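Local coordinates for protein D-alanyl-D-alanine carboxypeptidase (Mycobacterium tuberculosis H37Rv, PDB 4RYE) that acts as a serine-type D,D-carboxypeptidase that probably trims the terminal D-Ala from peptidoglycan stem peptides, contributing to cell wall biogenesis, at residues Leu95-Gly103 and Gln189-Leu197. Numbering follows the deposited sequence.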
ATOM      1  N   LEU A  95       0.620  11.720   7.092  1.00 15.89           N
ATOM      2  CA  LEU A  95       1.051  10.797   6.039  1.00 17.64           C
ATOM      3  C   LEU A  95       2.101   9.801   6.550  1.00 20.14           C
ATOM      4  O   LEU A  95       2.100   8.633   6.148  1.00 18.90           O
ATOM      5  CB  LEU A  95       1.587  11.555   4.816  1.00 16.54           C
ATOM      6  CG  LEU A  95       0.522  12.152   3.903  1.00 22.08           C
ATOM      7  CD1 LEU A  95       1.137  13.150   2.929  1.00 23.66           C
ATOM      8  CD2 LEU A  95      -0.170  11.039   3.148  1.00 23.14           C
ATOM      9  N   ASP A  96       2.986  10.259   7.433  1.00 21.93           N
ATOM     10  CA  ASP A  96       3.935   9.362   8.093  1.00 23.20           C
ATOM     11  C   ASP A  96       3.197   8.335   8.932  1.00 20.94           C
ATOM     12  O   ASP A  96       3.517   7.148   8.887  1.00 20.02           O
ATOM     13  CB  ASP A  96       4.904  10.138   9.000  1.00 18.45           C
ATOM     14  CG  ASP A  96       5.918  10.955   8.211  1.00 32.83           C
ATOM     15  OD1 ASP A  96       6.166  10.627   7.033  1.00 30.97           O
ATOM     16  OD2 ASP A  96       6.472  11.927   8.771  1.00 36.33           O
ATOM     17  N   GLY A  97       2.220   8.799   9.712  1.00 19.93           N
ATOM     18  CA  GLY A  97       1.402   7.909  10.520  1.00 19.01           C
ATOM     19  C   GLY A  97       0.659   6.920   9.639  1.00 18.40           C
ATOM     20  O   GLY A  97       0.606   5.713   9.937  1.00 19.15           O
ATOM     21  N   LEU A  98       0.113   7.427   8.536  1.00 17.07           N
ATOM     22  CA  LEU A  98      -0.608   6.596   7.570  1.00 17.47           C
ATOM     23  C   LEU A  98       0.255   5.498   6.964  1.00 21.45           C
ATOM     24  O   LEU A  98      -0.155   4.332   6.897  1.00 19.38           O
ATOM     25  CB  LEU A  98      -1.150   7.466   6.431  1.00 15.75           C
ATOM     26  CG  LEU A  98      -2.053   6.751   5.431  1.00 18.79           C
ATOM     27  CD1 LEU A  98      -3.395   6.473   6.086  1.00 17.68           C
ATOM     28  CD2 LEU A  98      -2.230   7.582   4.164  1.00 14.65           C
ATOM     29  N   LEU A  99       1.449   5.871   6.516  1.00 15.89           N
ATOM     30  CA  LEU A  99       2.267   4.977   5.709  1.00 16.77           C
ATOM     31  C   LEU A  99       3.275   4.141   6.494  1.00 21.86           C
ATOM     32  O   LEU A  99       3.645   3.061   6.047  1.00 29.38           O
ATOM     33  CB  LEU A  99       2.966   5.759   4.606  1.00 17.82           C
ATOM     34  CG  LEU A  99       2.025   6.413   3.585  1.00 20.61           C
ATOM     35  CD1 LEU A  99       2.841   7.172   2.563  1.00 21.71           C
ATOM     36  CD2 LEU A  99       1.131   5.383   2.895  1.00 16.32           C
ATOM     37  N   LEU A 100       3.721   4.628   7.651  1.00 19.85           N
ATOM     38  CA  LEU A 100       4.702   3.875   8.451  1.00 21.92           C
ATOM     39  C   LEU A 100       4.063   2.886   9.427  1.00 24.56           C
ATOM     40  O   LEU A 100       4.575   1.779   9.624  1.00 25.94           O
ATOM     41  CB  LEU A 100       5.643   4.816   9.217  1.00 19.34           C
ATOM     42  CG  LEU A 100       6.924   5.254   8.498  1.00 22.87           C
ATOM     43  CD1 LEU A 100       6.602   5.943   7.181  1.00 19.85           C
ATOM     44  CD2 LEU A 100       7.744   6.176   9.380  1.00 24.03           C
ATOM     45  N   VAL A 101       2.959   3.280  10.052  1.00 18.41           N
ATOM     46  CA  VAL A 101       2.321   2.401  11.036  1.00 19.53           C
ATOM     47  C   VAL A 101       0.864   2.062  10.706  1.00 21.94           C
ATOM     48  O   VAL A 101       0.150   1.498  11.545  1.00 26.62           O
ATOM     49  CB  VAL A 101       2.427   2.955  12.483  1.00 26.88           C
ATOM     50  CG1 VAL A 101       3.878   3.233  12.856  1.00 27.40           C
ATOM     51  CG2 VAL A 101       1.579   4.207  12.648  1.00 27.38           C
ATOM     52  N   SER A 102       0.435   2.393   9.487  1.00 20.74           N
ATOM     53  CA  SER A 102      -0.913   2.070   9.015  1.00 20.66           C
ATOM     54  C   SER A 102      -1.997   2.630   9.939  1.00 25.77           C
ATOM     55  O   SER A 102      -2.982   1.951  10.243  1.00 21.99           O
ATOM     56  CB  SER A 102      -1.088   0.555   8.882  1.00 24.33           C
ATOM     57  OG  SER A 102      -2.090   0.255   7.924  1.00 28.07           O
ATOM     58  N   GLY A 103      -1.818   3.869  10.382  1.00 21.44           N
ATOM     59  CA  GLY A 103      -2.714   4.455  11.367  1.00 21.63           C
ATOM     60  C   GLY A 103      -4.077   4.751  10.774  1.00 19.40           C
ATOM     61  O   GLY A 103      -4.183   5.551   9.852  1.00 19.74           O
ATOM     62  N   GLN A 189       7.105  11.647  19.606  1.00 37.84           N
ATOM     63  CA  GLN A 189       7.427  10.233  19.772  1.00 37.78           C
ATOM     64  C   GLN A 189       7.935   9.704  18.441  1.00 36.23           C
ATOM     65  O   GLN A 189       7.358   9.996  17.393  1.00 30.19           O
ATOM     66  CB  GLN A 189       6.185   9.432  20.215  1.00 45.47           C
ATOM     67  CG  GLN A 189       4.939   9.614  19.312  1.00 55.50           C
ATOM     68  CD  GLN A 189       3.755   8.704  19.677  1.00 62.23           C
ATOM     69  OE1 GLN A 189       3.241   8.746  20.799  1.00 68.77           O
ATOM     70  NE2 GLN A 189       3.310   7.888  18.713  1.00 54.70           N
ATOM     71  N   LEU A 190       9.018   8.939  18.471  1.00 29.58           N
ATOM     72  CA  LEU A 190       9.521   8.319  17.251  1.00 27.76           C
ATOM     73  C   LEU A 190       8.642   7.122  16.880  1.00 26.32           C
ATOM     74  O   LEU A 190       8.417   6.234  17.703  1.00 27.97           O
ATOM     75  CB  LEU A 190      10.981   7.886  17.449  1.00 38.68           C
ATOM     76  CG  LEU A 190      11.794   7.511  16.206  1.00 40.16           C
ATOM     77  CD1 LEU A 190      13.238   7.939  16.381  1.00 45.58           C
ATOM     78  CD2 LEU A 190      11.726   6.017  15.942  1.00 40.14           C
ATOM     79  N   ILE A 191       8.122   7.109  15.654  1.00 24.64           N
ATOM     80  CA  ILE A 191       7.414   5.937  15.147  1.00 23.83           C
ATOM     81  C   ILE A 191       8.266   5.235  14.089  1.00 29.11           C
ATOM     82  O   ILE A 191       9.003   5.889  13.347  1.00 28.64           O
ATOM     83  CB  ILE A 191       6.042   6.301  14.553  1.00 23.23           C
ATOM     84  CG1 ILE A 191       6.198   7.314  13.408  1.00 22.80           C
ATOM     85  CG2 ILE A 191       5.120   6.842  15.651  1.00 26.35           C
ATOM     86  CD1 ILE A 191       4.925   7.539  12.599  1.00 28.08           C
ATOM     87  N   VAL A 192       8.174   3.907  14.031  1.00 26.83           N
ATOM     88  CA  VAL A 192       9.008   3.132  13.117  1.00 24.70           C
ATOM     89  C   VAL A 192       8.181   2.546  11.984  1.00 25.59           C
ATOM     90  O   VAL A 192       6.986   2.250  12.144  1.00 24.27           O
ATOM     91  CB  VAL A 192       9.794   2.009  13.842  1.00 27.33           C
ATOM     92  CG1 VAL A 192      10.648   2.591  14.950  1.00 31.76           C
ATOM     93  CG2 VAL A 192       8.846   0.962  14.410  1.00 30.50           C
ATOM     94  N   ASN A 193       8.823   2.399  10.828  1.00 28.23           N
ATOM     95  CA  ASN A 193       8.186   1.834   9.655  1.00 25.18           C
ATOM     96  C   ASN A 193       7.952   0.340   9.863  1.00 26.67           C
ATOM     97  O   ASN A 193       8.895  -0.405  10.127  1.00 27.86           O
ATOM     98  CB  ASN A 193       9.093   2.049   8.437  1.00 23.08           C
ATOM     99  CG  ASN A 193       8.367   1.848   7.122  1.00 26.13           C
ATOM    100  OD1 ASN A 193       7.468   1.011   7.010  1.00 26.27           O
ATOM    101  ND2 ASN A 193       8.756   2.617   6.114  1.00 25.57           N
ATOM    102  N   GLN A 194       6.705  -0.103   9.738  1.00 26.30           N
ATOM    103  CA  GLN A 194       6.372  -1.505   9.979  1.00 34.32           C
ATOM    104  C   GLN A 194       6.665  -2.423   8.791  1.00 30.80           C
ATOM    105  O   GLN A 194       6.491  -3.636   8.893  1.00 32.49           O
ATOM    106  CB  GLN A 194       4.904  -1.643  10.392  1.00 39.92           C
ATOM    107  CG  GLN A 194       3.917  -1.420   9.263  1.00 42.40           C
ATOM    108  CD  GLN A 194       2.472  -1.446   9.735  1.00 48.44           C
ATOM    109  OE1 GLN A 194       2.197  -1.533  10.934  1.00 48.37           O
ATOM    110  NE2 GLN A 194       1.540  -1.378   8.789  1.00 52.40           N
ATOM    111  N   ASP A 195       7.093  -1.846   7.669  1.00 25.10           N
ATOM    112  CA  ASP A 195       7.416  -2.616   6.468  1.00 23.72           C
ATOM    113  C   ASP A 195       8.762  -3.311   6.628  1.00 27.29           C
ATOM    114  O   ASP A 195       9.817  -2.713   6.395  1.00 27.89           O
ATOM    115  CB  ASP A 195       7.441  -1.687   5.250  1.00 23.24           C
ATOM    116  CG  ASP A 195       7.805  -2.406   3.954  1.00 32.00           C
ATOM    117  OD1 ASP A 195       7.862  -3.659   3.930  1.00 33.66           O
ATOM    118  OD2 ASP A 195       8.017  -1.705   2.940  1.00 29.20           O
ATOM    119  N   GLU A 196       8.719  -4.584   7.005  1.00 28.11           N
ATOM    120  CA  GLU A 196       9.930  -5.347   7.300  1.00 25.16           C
ATOM    121  C   GLU A 196      10.733  -5.687   6.045  1.00 19.47           C
ATOM    122  O   GLU A 196      11.891  -6.091   6.126  1.00 20.76           O
ATOM    123  CB  GLU A 196       9.567  -6.624   8.055  1.00 28.65           C
ATOM    124  CG  GLU A 196       8.853  -6.349   9.368  1.00 33.69           C
ATOM    125  CD  GLU A 196       8.940  -7.506  10.329  1.00 44.33           C
ATOM    126  OE1 GLU A 196       9.459  -8.570   9.930  1.00 51.24           O
ATOM    127  OE2 GLU A 196       8.498  -7.347  11.488  1.00 51.63           O
ATOM    128  N   LEU A 197      10.123  -5.517   4.886  1.00 20.09           N
ATOM    129  CA  LEU A 197      10.851  -5.741   3.646  1.00 22.30           C
ATOM    130  C   LEU A 197      12.047  -4.783   3.554  1.00 28.29           C
ATOM    131  O   LEU A 197      13.099  -5.153   3.040  1.00 19.79           O
ATOM    132  CB  LEU A 197       9.923  -5.618   2.435  1.00 25.62           C
ATOM    133  CG  LEU A 197      10.204  -6.570   1.266  1.00 35.29           C
ATOM    134  CD1 LEU A 197      10.217  -8.021   1.735  1.00 38.61           C
ATOM    135  CD2 LEU A 197       9.197  -6.395   0.149  1.00 33.58           C
TER
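The side-chain amide of N193 turns one face to L100, whose CG lies 3.9 Å from N193 CG; the leucine runs roughly perpendicular to it, and its apolar, branched end suits this buried face. Both polar atoms of the amide are engaged: OD1 accepts from D195 N (3.0 Å), which comes in tilted 31° from the amide plane and closes an Asx turn, while ND2 donates to the carbonyls of T175 and E177. Asparagine fits because one short, flat group supplies both acceptor and donors. The Q194 amide has the V101 carbonyl over one face, and L100 O sits over Q194 CG (3.3 Å). A chi1 of 72° tucks that CG over its own backbone; beyond it the long glutamine chain spans from the strand exit to S102, bringing NE2 to S102 CB at 3.3 Å.

S102, by similarity an active-site serine, opens the SxN motif of penicillin-binding proteins; its OG is hydrogen-bonded to S47, the probable acyl-ester serine, and to K208. Strand 187-192 of a two-stranded hairpin leads past helix 91-100 here, and a nearly straight bond from Q194 N to L100 O (2.8 Å, 160°) ties the helix end to the chain leaving the strand. V101 and I191, branched at CB, keep their bulk close to the backbones they join: V101 CG1 packs 4.1 Å from I191 CB and nearer still to V192 O (3.3 Å). I191 CD1 rests on the helix backbone at G97 CA (4.1 Å), near D96 O.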